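ADP-ribosylation factor guanine nucleotide-exchange factor SEC7 (Saccharomyces cerevisiae, PDB 4OIY) activates the small GTPase ARF1 at the trans-Golgi network by catalysing guanine nucleotide exchange through its Sec7 domain, thereby supporting vesicle formation and Golgi traffic. Local coordinates at residues C15-F19 with W47-E52; F77-F81 with S94-F99; I88-L92 with L136-I141. The contacts are given in a common frame with arbitrary orientation. Where two conformers were deposited one is given. Residues are numbered along the deposited sequence.

Overall arrangement
The three contacts are strung along the all-helical Sec7 domain. Contact 2 lies in the middle, its centre about 5 Å from that of the chain, while contacts 1 and 3 sit on opposite sides of the chain's centre, about 27 Å apart between centres. Contact 1, about 15 Å from contact 2 between centres, touches it through segment 47-52: Leu49 CD2 and Leu48 CB lie 3.5 Å and 4.1 Å from Phe77 CE1. Contacts 2 and 3, with centres about 13 Å apart, share helix 88-96 and touch where Leu96 CD1 meets Ile141 CG1 at 3.7 Å. Asp121, seen to bind Mg(2+) in a structure of this protein, is about 9 Å from Val78 between side chains.

Contact 1. Residues C15-F19 with W47-E52; sequences CIAIF and WLLETE
Phe19 offers one face of its ring to the edge of the Trp47 indole, an edge-to-face pair in which the centroid of the phenyl ring stands 5.6 Å from that of the indole six-membered ring and the planes meet at 62°. The closest atoms are Phe19 CD2 and Trp47 CZ3, 3.9 Å apart. Both residues have chi1 in the t well, and this carries the rings into the gap between the two backbones, which stay well apart: the nearest CA pairs are Ile16 with Thr51 at 8.6 Å and Phe19 with Leu48 at 10.1 Å. The tip of the Phe19 ring, CZ, also meets Leu48 CD2 at 3.5 Å. Here helix 11-21 packs on the C-terminal end of helix 41-50 in the N-terminal part of the Sec7 domain, with helix 23-32 adding Ala26 against Phe19 and Leu30 against Trp47. Residues 15-19 are regular helix throughout, whereas the other segment leaves helical geometry at Thr51 (phi/psi -94/123°). Thr51, with chi1 m, returns its hydroxyl to the helix through a hydrogen bond from OG1 to Trp47 O at 2.7 Å. Its methyl CG2 receives Ile16 CD1 at 3.6 Å. With an mt rotamer, Ile16 extends this same CD1 to within 3.4 Å of the backbone atom Glu52 O, and its CG1 lies 4.4 Å from Trp47 CZ2.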
loop_
_atom_site.group_PDB
_atom_site.type_symbol
_atom_site.label_atom_id
_atom_site.label_comp_id
_atom_site.label_asym_id
_atom_site.label_seq_id
_atom_site.Cartn_x
_atom_site.Cartn_y
_atom_site.Cartn_z
ATOM N N CYS A 15 9.043 -22.506 -1.624
ATOM C CA CYS A 15 8.256 -21.696 -2.571
ATOM C C CYS A 15 8.374 -20.197 -2.291
ATOM O O CYS A 15 8.394 -19.382 -3.218
ATOM C CB CYS A 15 6.777 -22.083 -2.525
ATOM S SG CYS A 15 6.359 -23.681 -3.258
ATOM N N ILE A 16 8.432 -19.837 -1.012
ATOM C CA ILE A 16 8.601 -18.441 -0.609
ATOM C C ILE A 16 9.975 -17.938 -1.061
ATOM O O ILE A 16 10.110 -16.803 -1.525
ATOM C CB ILE A 16 8.402 -18.279 0.916
ATOM C CG1 ILE A 16 6.915 -18.446 1.247
ATOM C CG2 ILE A 16 8.921 -16.928 1.410
ATOM C CD1 ILE A 16 6.607 -18.564 2.724
ATOM N N ALA A 17 10.989 -18.785 -0.948
ATOM C CA ALA A 17 12.322 -18.424 -1.433
ATOM C C ALA A 17 12.314 -18.186 -2.942
ATOM O O ALA A 17 12.932 -17.228 -3.425
ATOM C CB ALA A 17 13.338 -19.499 -1.065
ATOM N N ILE A 18 11.605 -19.038 -3.680
ATOM C CA ILE A 18 11.479 -18.862 -5.130
ATOM C C ILE A 18 10.780 -17.534 -5.410
ATOM O O ILE A 18 11.218 -16.772 -6.272
ATOM C CB ILE A 18 10.716 -20.032 -5.790
ATOM C CG1 ILE A 18 11.512 -21.331 -5.648
ATOM C CG2 ILE A 18 10.456 -19.749 -7.266
ATOM C CD1 ILE A 18 10.705 -22.570 -5.959
ATOM N N PHE A 19 9.718 -17.242 -4.667
ATOM C CA PHE A 19 8.983 -15.986 -4.867
ATOM C C PHE A 19 9.879 -14.780 -4.631
ATOM O O PHE A 19 9.868 -13.829 -5.402
ATOM C CB PHE A 19 7.765 -15.888 -3.945
ATOM C CG PHE A 19 7.016 -14.590 -4.086
ATOM C CD1 PHE A 19 7.357 -13.477 -3.330
ATOM C CD2 PHE A 19 5.999 -14.475 -5.012
ATOM C CE1 PHE A 19 6.678 -12.280 -3.491
ATOM C CE2 PHE A 19 5.314 -13.285 -5.173
ATOM C CZ PHE A 19 5.655 -12.183 -4.415
ATOM N N TRP A 47 -3.026 -14.914 -1.520
ATOM C CA TRP A 47 -1.796 -15.591 -1.102
ATOM C C TRP A 47 -0.724 -14.591 -0.637
ATOM O O TRP A 47 -0.062 -14.808 0.381
ATOM C CB TRP A 47 -1.259 -16.499 -2.217
ATOM C CG TRP A 47 -0.079 -17.339 -1.778
ATOM C CD1 TRP A 47 -0.116 -18.536 -1.110
ATOM C CD2 TRP A 47 1.305 -17.034 -1.972
ATOM N NE1 TRP A 47 1.161 -18.992 -0.884
ATOM C CE2 TRP A 47 2.053 -18.083 -1.389
ATOM C CE3 TRP A 47 1.987 -15.972 -2.575
ATOM C CZ2 TRP A 47 3.447 -18.102 -1.404
ATOM C CZ3 TRP A 47 3.377 -15.999 -2.589
ATOM C CH2 TRP A 47 4.087 -17.050 -2.007
ATOM N N LEU A 48 -0.570 -13.486 -1.360
ATOM C CA LEU A 48 0.369 -12.437 -0.948
ATOM C C LEU A 48 0.061 -11.929 0.463
ATOM O O LEU A 48 0.974 -11.755 1.277
ATOM C CB LEU A 48 0.363 -11.272 -1.950
ATOM C CG LEU A 48 0.859 -11.590 -3.370
ATOM C CD1 LEU A 48 0.719 -10.386 -4.289
ATOM C CD2 LEU A 48 2.292 -12.095 -3.363
ATOM N N LEU A 49 -1.220 -11.723 0.762
ATOM C CA LEU A 49 -1.627 -11.150 2.051
ATOM C C LEU A 49 -1.656 -12.150 3.205
ATOM O O LEU A 49 -1.473 -11.769 4.366
ATOM C CB LEU A 49 -2.995 -10.482 1.918
ATOM C CG LEU A 49 -2.947 -9.151 1.161
ATOM C CD1 LEU A 49 -4.334 -8.727 0.704
ATOM C CD2 LEU A 49 -2.314 -8.060 2.015
ATOM N N GLU A 50 -1.877 -13.421 2.890
ATOM C CA GLU A 50 -2.021 -14.461 3.915
ATOM C C GLU A 50 -0.674 -15.067 4.326
ATOM O O GLU A 50 -0.533 -15.594 5.434
ATOM C CB GLU A 50 -2.957 -15.570 3.406
ATOM C CG GLU A 50 -4.450 -15.364 3.653
ATOM C CD GLU A 50 -4.980 -13.987 3.281
ATOM O OE1 GLU A 50 -5.689 -13.882 2.257
ATOM O OE2 GLU A 50 -4.722 -13.010 4.024
ATOM N N THR A 51 0.317 -14.981 3.446
ATOM C CA THR A 51 1.562 -15.730 3.613
ATOM C C THR A 51 2.646 -14.916 4.308
ATOM O O THR A 51 3.035 -13.862 3.824
ATOM C CB THR A 51 2.096 -16.194 2.243
ATOM O OG1 THR A 51 1.083 -16.929 1.549
ATOM C CG2 THR A 51 3.340 -17.066 2.398
ATOM N N GLU A 52 3.158 -15.429 5.427
ATOM C CA GLU A 52 4.230 -14.769 6.159
ATOM C C GLU A 52 5.563 -15.065 5.496
ATOM O O GLU A 52 5.736 -16.125 4.922
ATOM C CB GLU A 52 4.263 -15.239 7.618
ATOM C CG GLU A 52 3.053 -14.774 8.410
ATOM C CD GLU A 52 3.070 -15.198 9.868
ATOM O OE1 GLU A 52 2.094 -14.857 10.572
ATOM O OE2 GLU A 52 4.038 -15.859 10.318
#

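Contact 2. Residues F77-F81 with S94-F99; sequences FVDEF and SFLQSF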
loop_
_atom_site.group_PDB
_atom_site.type_symbol
_atom_site.label_atom_id
_atom_site.label_comp_id
_atom_site.label_asym_id
_atom_site.label_seq_id
_atom_site.Cartn_x
_atom_site.Cartn_y
_atom_site.Cartn_z
ATOM N N PHE A 77 -5.387 -7.045 -4.837
ATOM C CA PHE A 77 -4.689 -6.908 -3.560
ATOM C C PHE A 77 -5.337 -5.790 -2.736
ATOM O O PHE A 77 -5.690 -5.994 -1.577
ATOM C CB PHE A 77 -3.210 -6.634 -3.867
ATOM C CG PHE A 77 -2.315 -6.469 -2.669
ATOM C CD1 PHE A 77 -1.689 -7.570 -2.101
ATOM C CD2 PHE A 77 -2.026 -5.205 -2.177
ATOM C CE1 PHE A 77 -0.823 -7.418 -1.034
ATOM C CE2 PHE A 77 -1.171 -5.047 -1.097
ATOM C CZ PHE A 77 -0.561 -6.156 -0.538
ATOM N N VAL A 78 -5.520 -4.624 -3.353
ATOM C CA VAL A 78 -6.175 -3.498 -2.678
ATOM C C VAL A 78 -7.611 -3.872 -2.299
ATOM O O VAL A 78 -8.074 -3.509 -1.227
ATOM C CB VAL A 78 -6.161 -2.200 -3.520
ATOM C CG1 VAL A 78 -6.764 -1.044 -2.733
ATOM C CG2 VAL A 78 -4.738 -1.847 -3.938
ATOM N N ASP A 79 -8.289 -4.621 -3.164
ATOM C CA ASP A 79 -9.680 -5.023 -2.907
ATOM C C ASP A 79 -9.846 -5.907 -1.675
ATOM O O ASP A 79 -10.953 -5.998 -1.143
ATOM C CB ASP A 79 -10.282 -5.765 -4.109
ATOM C CG ASP A 79 -10.704 -4.845 -5.230
ATOM O OD1 ASP A 79 -10.745 -3.608 -5.049
ATOM O OD2 ASP A 79 -11.020 -5.385 -6.318
ATOM N N GLU A 80 -8.776 -6.575 -1.241
ATOM C CA GLU A 80 -8.819 -7.421 -0.041
ATOM C C GLU A 80 -8.824 -6.631 1.267
ATOM O O GLU A 80 -9.163 -7.173 2.317
ATOM C CB GLU A 80 -7.652 -8.409 -0.046
ATOM C CG GLU A 80 -7.766 -9.445 -1.145
ATOM C CD GLU A 80 -8.964 -10.349 -0.943
ATOM O OE1 GLU A 80 -9.086 -10.924 0.155
ATOM O OE2 GLU A 80 -9.782 -10.472 -1.876
ATOM N N PHE A 81 -8.462 -5.357 1.209
ATOM C CA PHE A 81 -8.420 -4.528 2.406
ATOM C C PHE A 81 -9.813 -4.057 2.783
ATOM O O PHE A 81 -10.629 -3.724 1.908
ATOM C CB PHE A 81 -7.517 -3.309 2.203
ATOM C CG PHE A 81 -6.057 -3.631 2.241
ATOM C CD1 PHE A 81 -5.452 -4.225 1.150
ATOM C CD2 PHE A 81 -5.292 -3.350 3.366
ATOM C CE1 PHE A 81 -4.111 -4.537 1.171
ATOM C CE2 PHE A 81 -3.950 -3.672 3.401
ATOM C CZ PHE A 81 -3.357 -4.257 2.292
ATOM N N SER A 94 -2.272 0.767 7.276
ATOM C CA SER A 94 -2.541 -0.639 7.008
ATOM C C SER A 94 -2.031 -1.038 5.622
ATOM O O SER A 94 -1.364 -2.054 5.458
ATOM C CB SER A 94 -4.039 -0.921 7.115
ATOM O OG SER A 94 -4.343 -2.237 6.687
ATOM N N PHE A 95 -2.323 -0.198 4.640
ATOM C CA PHE A 95 -1.955 -0.462 3.256
ATOM C C PHE A 95 -0.435 -0.420 3.033
ATOM O O PHE A 95 0.155 -1.379 2.532
ATOM C CB PHE A 95 -2.659 0.563 2.363
ATOM C CG PHE A 95 -2.462 0.339 0.892
ATOM C CD1 PHE A 95 -2.805 -0.866 0.305
ATOM C CD2 PHE A 95 -1.978 1.361 0.084
ATOM C CE1 PHE A 95 -2.628 -1.066 -1.058
ATOM C CE2 PHE A 95 -1.808 1.175 -1.275
ATOM C CZ PHE A 95 -2.136 -0.041 -1.850
ATOM N N LEU A 96 0.199 0.688 3.399
ATOM C CA LEU A 96 1.617 0.884 3.074
ATOM C C LEU A 96 2.571 0.034 3.898
ATOM O O LEU A 96 3.721 -0.130 3.513
ATOM C CB LEU A 96 2.013 2.355 3.190
ATOM C CG LEU A 96 1.335 3.318 2.210
ATOM C CD1 LEU A 96 1.815 4.738 2.470
ATOM C CD2 LEU A 96 1.590 2.928 0.761
ATOM N N GLN A 97 2.106 -0.514 5.018
ATOM C CA GLN A 97 2.947 -1.399 5.823
ATOM C C GLN A 97 2.874 -2.852 5.320
ATOM O O GLN A 97 3.518 -3.750 5.894
ATOM C CB GLN A 97 2.551 -1.299 7.304
ATOM C CG GLN A 97 2.931 0.041 7.921
ATOM C CD GLN A 97 2.607 0.144 9.406
ATOM O OE1 GLN A 97 1.830 -0.645 9.946
ATOM N NE2 GLN A 97 3.204 1.131 10.069
ATOM N N SER A 98 2.106 -3.091 4.251
ATOM C CA SER A 98 1.960 -4.442 3.676
ATOM C C SER A 98 2.848 -4.738 2.454
ATOM O O SER A 98 2.902 -5.881 1.995
ATOM C CB SER A 98 0.496 -4.709 3.310
ATOM O OG SER A 98 0.089 -3.996 2.152
ATOM N N PHE A 99 3.503 -3.718 1.909
ATOM C CA PHE A 99 4.417 -3.863 0.775
ATOM C C PHE A 99 5.282 -2.601 0.695
ATOM O O PHE A 99 4.967 -1.587 1.312
ATOM C CB PHE A 99 3.638 -4.041 -0.532
ATOM C CG PHE A 99 2.907 -2.802 -0.961
ATOM C CD1 PHE A 99 1.703 -2.453 -0.381
ATOM C CD2 PHE A 99 3.437 -1.971 -1.927
ATOM C CE1 PHE A 99 1.037 -1.296 -0.764
ATOM C CE2 PHE A 99 2.782 -0.819 -2.320
ATOM C CZ PHE A 99 1.576 -0.476 -1.743
#
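Ser94, in the last turn of helix 88-96, places OG 3.6 Å from CE2 of Phe81, near the plane of that ring. Phe95 follows as the main apolar partner. Its edge points at a face of Phe81 (centroids 5.5 Å apart, planes at 81°), with Phe95 CD1 4.0 Å from Phe81 CZ, and its CE1 reaches Val78 CG2 at 3.7 Å and Phe77 CE2 at 4.2 Å. The backbones come closest at this pair too, with 7.7 Å between the CA atoms of Phe81 and Phe95. The helix then ends, and Ser98 folds back on Phe95 O, which accepts hydrogen bonds from Ser98 N (3.1 Å) and Ser98 OG (2.6 Å). Held in this way, Ser98 OG rests at the rims of two rings, 3.5 Å from both Phe77 CZ and Phe81 CZ. Phe99 is nearly extended (phi/psi -163/164°) and brings CD1 within 3.9 Å of Phe77 CE2, its ring oblique to that of Phe77. The aromatic cluster continues into helix 105-122, where Phe111 stacks on Phe99 and Phe115 meets Phe95. The end of helix 68-79 is thus joined to the last turn of helix 88-96 and the start of the loop that leads to helix 105-122; as in other Sec7 domains, that loop probably carries the catalytic glutamic finger, which helps expel nucleotide from Arf.

Contact 3. Residues I88-L92 with L136-I141; sequences IVDAL and LSYSLI
Two regular helical segments, 88-92 of helix 88-96 and 136-141 of helix 130-148, cross at -73° with their axes 10.8 Å apart at closest approach. The nearest CA pairs are Val89 with Leu140 (7.5 Å) and Leu92 with Ser137 (7.4 Å). Apolar packing dominates. Leu140, in the mt rotamer, packs on both Ile88 and Val89, with Ile88 CG2 3.8 Å from Leu140 CD1 and Val89 CG2 3.8 Å from Leu140 CD2. Leu92, in a tp rotamer, lays CD2 against Leu140 CB (3.8 Å) and Ile141 CG1 (4.2 Å), while Ile88 CG2 also meets Leu136 CD2 at 4.1 Å. Polar atoms enter only as packing surface: Ser137 OG, hydrogen-bonded to Ala133 O of its own helix, sits 3.8 Å from Ile88 CD1. Further residues close the interface, Leu182 of helix 176-188 against Ile88 and Met112 of helix 105-122 against Leu92. The crossing belongs to the buried core of the C-terminal part of the all-helical Sec7 domain, where helices 88-96, 105-122, 130-148 and 176-188 meet.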
loop_
_atom_site.group_PDB
_atom_site.type_symbol
_atom_site.label_atom_id
_atom_site.label_comp_id
_atom_site.label_asym_id
_atom_site.label_seq_id
_atom_site.Cartn_x
_atom_site.Cartn_y
_atom_site.Cartn_z
ATOM N N ILE A 88 -8.395 8.064 7.042
ATOM C CA ILE A 88 -7.536 7.860 5.880
ATOM C C ILE A 88 -6.105 7.518 6.313
ATOM O O ILE A 88 -5.423 6.738 5.630
ATOM C CB ILE A 88 -7.579 9.043 4.892
ATOM C CG1 ILE A 88 -6.841 8.685 3.590
ATOM C CG2 ILE A 88 -6.995 10.304 5.513
ATOM C CD1 ILE A 88 -6.987 9.718 2.495
ATOM N N VAL A 89 -5.662 8.047 7.458
ATOM C CA VAL A 89 -4.331 7.698 7.978
ATOM C C VAL A 89 -4.252 6.228 8.407
ATOM O O VAL A 89 -3.282 5.547 8.100
ATOM C CB VAL A 89 -3.908 8.640 9.125
ATOM C CG1 VAL A 89 -2.689 8.102 9.882
ATOM C CG2 VAL A 89 -3.633 10.022 8.566
ATOM N N ASP A 90 -5.262 5.735 9.111
ATOM C CA ASP A 90 -5.249 4.342 9.532
ATOM C C ASP A 90 -5.322 3.401 8.337
ATOM O O ASP A 90 -4.650 2.370 8.307
ATOM C CB ASP A 90 -6.348 4.079 10.558
ATOM C CG ASP A 90 -5.939 4.526 11.968
ATOM O OD1 ASP A 90 -4.723 4.672 12.232
ATOM O OD2 ASP A 90 -6.824 4.729 12.804
ATOM N N ALA A 91 -6.099 3.784 7.328
ATOM C CA ALA A 91 -6.163 3.013 6.088
ATOM C C ALA A 91 -4.822 3.000 5.368
ATOM O O ALA A 91 -4.343 1.948 4.978
ATOM C CB ALA A 91 -7.251 3.555 5.175
ATOM N N LEU A 92 -4.209 4.171 5.236
ATOM C CA LEU A 92 -2.888 4.281 4.614
ATOM C C LEU A 92 -1.824 3.474 5.370
ATOM O O LEU A 92 -0.953 2.847 4.752
ATOM C CB LEU A 92 -2.467 5.746 4.557
ATOM C CG LEU A 92 -1.359 6.148 3.590
ATOM C CD1 LEU A 92 -1.779 5.853 2.162
ATOM C CD2 LEU A 92 -1.058 7.622 3.779
ATOM N N LEU A 136 -4.446 13.745 -1.021
ATOM C CA LEU A 136 -4.203 13.802 0.412
ATOM C C LEU A 136 -3.236 12.704 0.836
ATOM O O LEU A 136 -2.404 12.919 1.708
ATOM C CB LEU A 136 -5.519 13.692 1.182
ATOM C CG LEU A 136 -5.438 13.767 2.710
ATOM C CD1 LEU A 136 -4.704 15.023 3.153
ATOM C CD2 LEU A 136 -6.834 13.727 3.306
ATOM N N SER A 137 -3.332 11.538 0.196
ATOM C CA SER A 137 -2.453 10.420 0.528
ATOM C C SER A 137 -0.982 10.761 0.294
ATOM O O SER A 137 -0.133 10.405 1.091
ATOM C CB SER A 137 -2.849 9.171 -0.255
ATOM O OG SER A 137 -4.130 8.738 0.143
ATOM N N TYR A 138 -0.674 11.469 -0.794
ATOM C CA TYR A 138 0.711 11.900 -1.026
ATOM C C TYR A 138 1.192 12.897 0.019
ATOM O O TYR A 138 2.329 12.840 0.470
ATOM C CB TYR A 138 0.891 12.517 -2.417
ATOM C CG TYR A 138 0.845 11.486 -3.503
ATOM C CD1 TYR A 138 1.998 10.816 -3.897
ATOM C CD2 TYR A 138 -0.350 11.155 -4.114
ATOM C CE1 TYR A 138 1.952 9.844 -4.880
ATOM C CE2 TYR A 138 -0.404 10.203 -5.101
ATOM C CZ TYR A 138 0.752 9.549 -5.480
ATOM O OH TYR A 138 0.689 8.591 -6.458
ATOM N N SER A 139 0.304 13.804 0.417
ATOM C CA SER A 139 0.654 14.782 1.434
ATOM C C SER A 139 0.925 14.093 2.771
ATOM O O SER A 139 1.815 14.501 3.515
ATOM C CB SER A 139 -0.457 15.818 1.572
ATOM O OG SER A 139 -0.115 16.794 2.522
ATOM N N LEU A 140 0.159 13.046 3.061
ATOM C CA LEU A 140 0.330 12.288 4.289
ATOM C C LEU A 140 1.623 11.489 4.263
ATOM O O LEU A 140 2.302 11.396 5.278
ATOM C CB LEU A 140 -0.863 11.362 4.537
ATOM C CG LEU A 140 -2.168 12.078 4.901
ATOM C CD1 LEU A 140 -3.359 11.145 4.799
ATOM C CD2 LEU A 140 -2.069 12.695 6.289
ATOM N N ILE A 141 1.971 10.915 3.112
ATOM C CA ILE A 141 3.243 10.195 2.983
ATOM C C ILE A 141 4.415 11.151 3.198
ATOM O O ILE A 141 5.382 10.825 3.897
ATOM C CB ILE A 141 3.362 9.500 1.609
ATOM C CG1 ILE A 141 2.407 8.302 1.540
ATOM C CG2 ILE A 141 4.796 9.031 1.358
ATOM C CD1 ILE A 141 2.180 7.780 0.144
#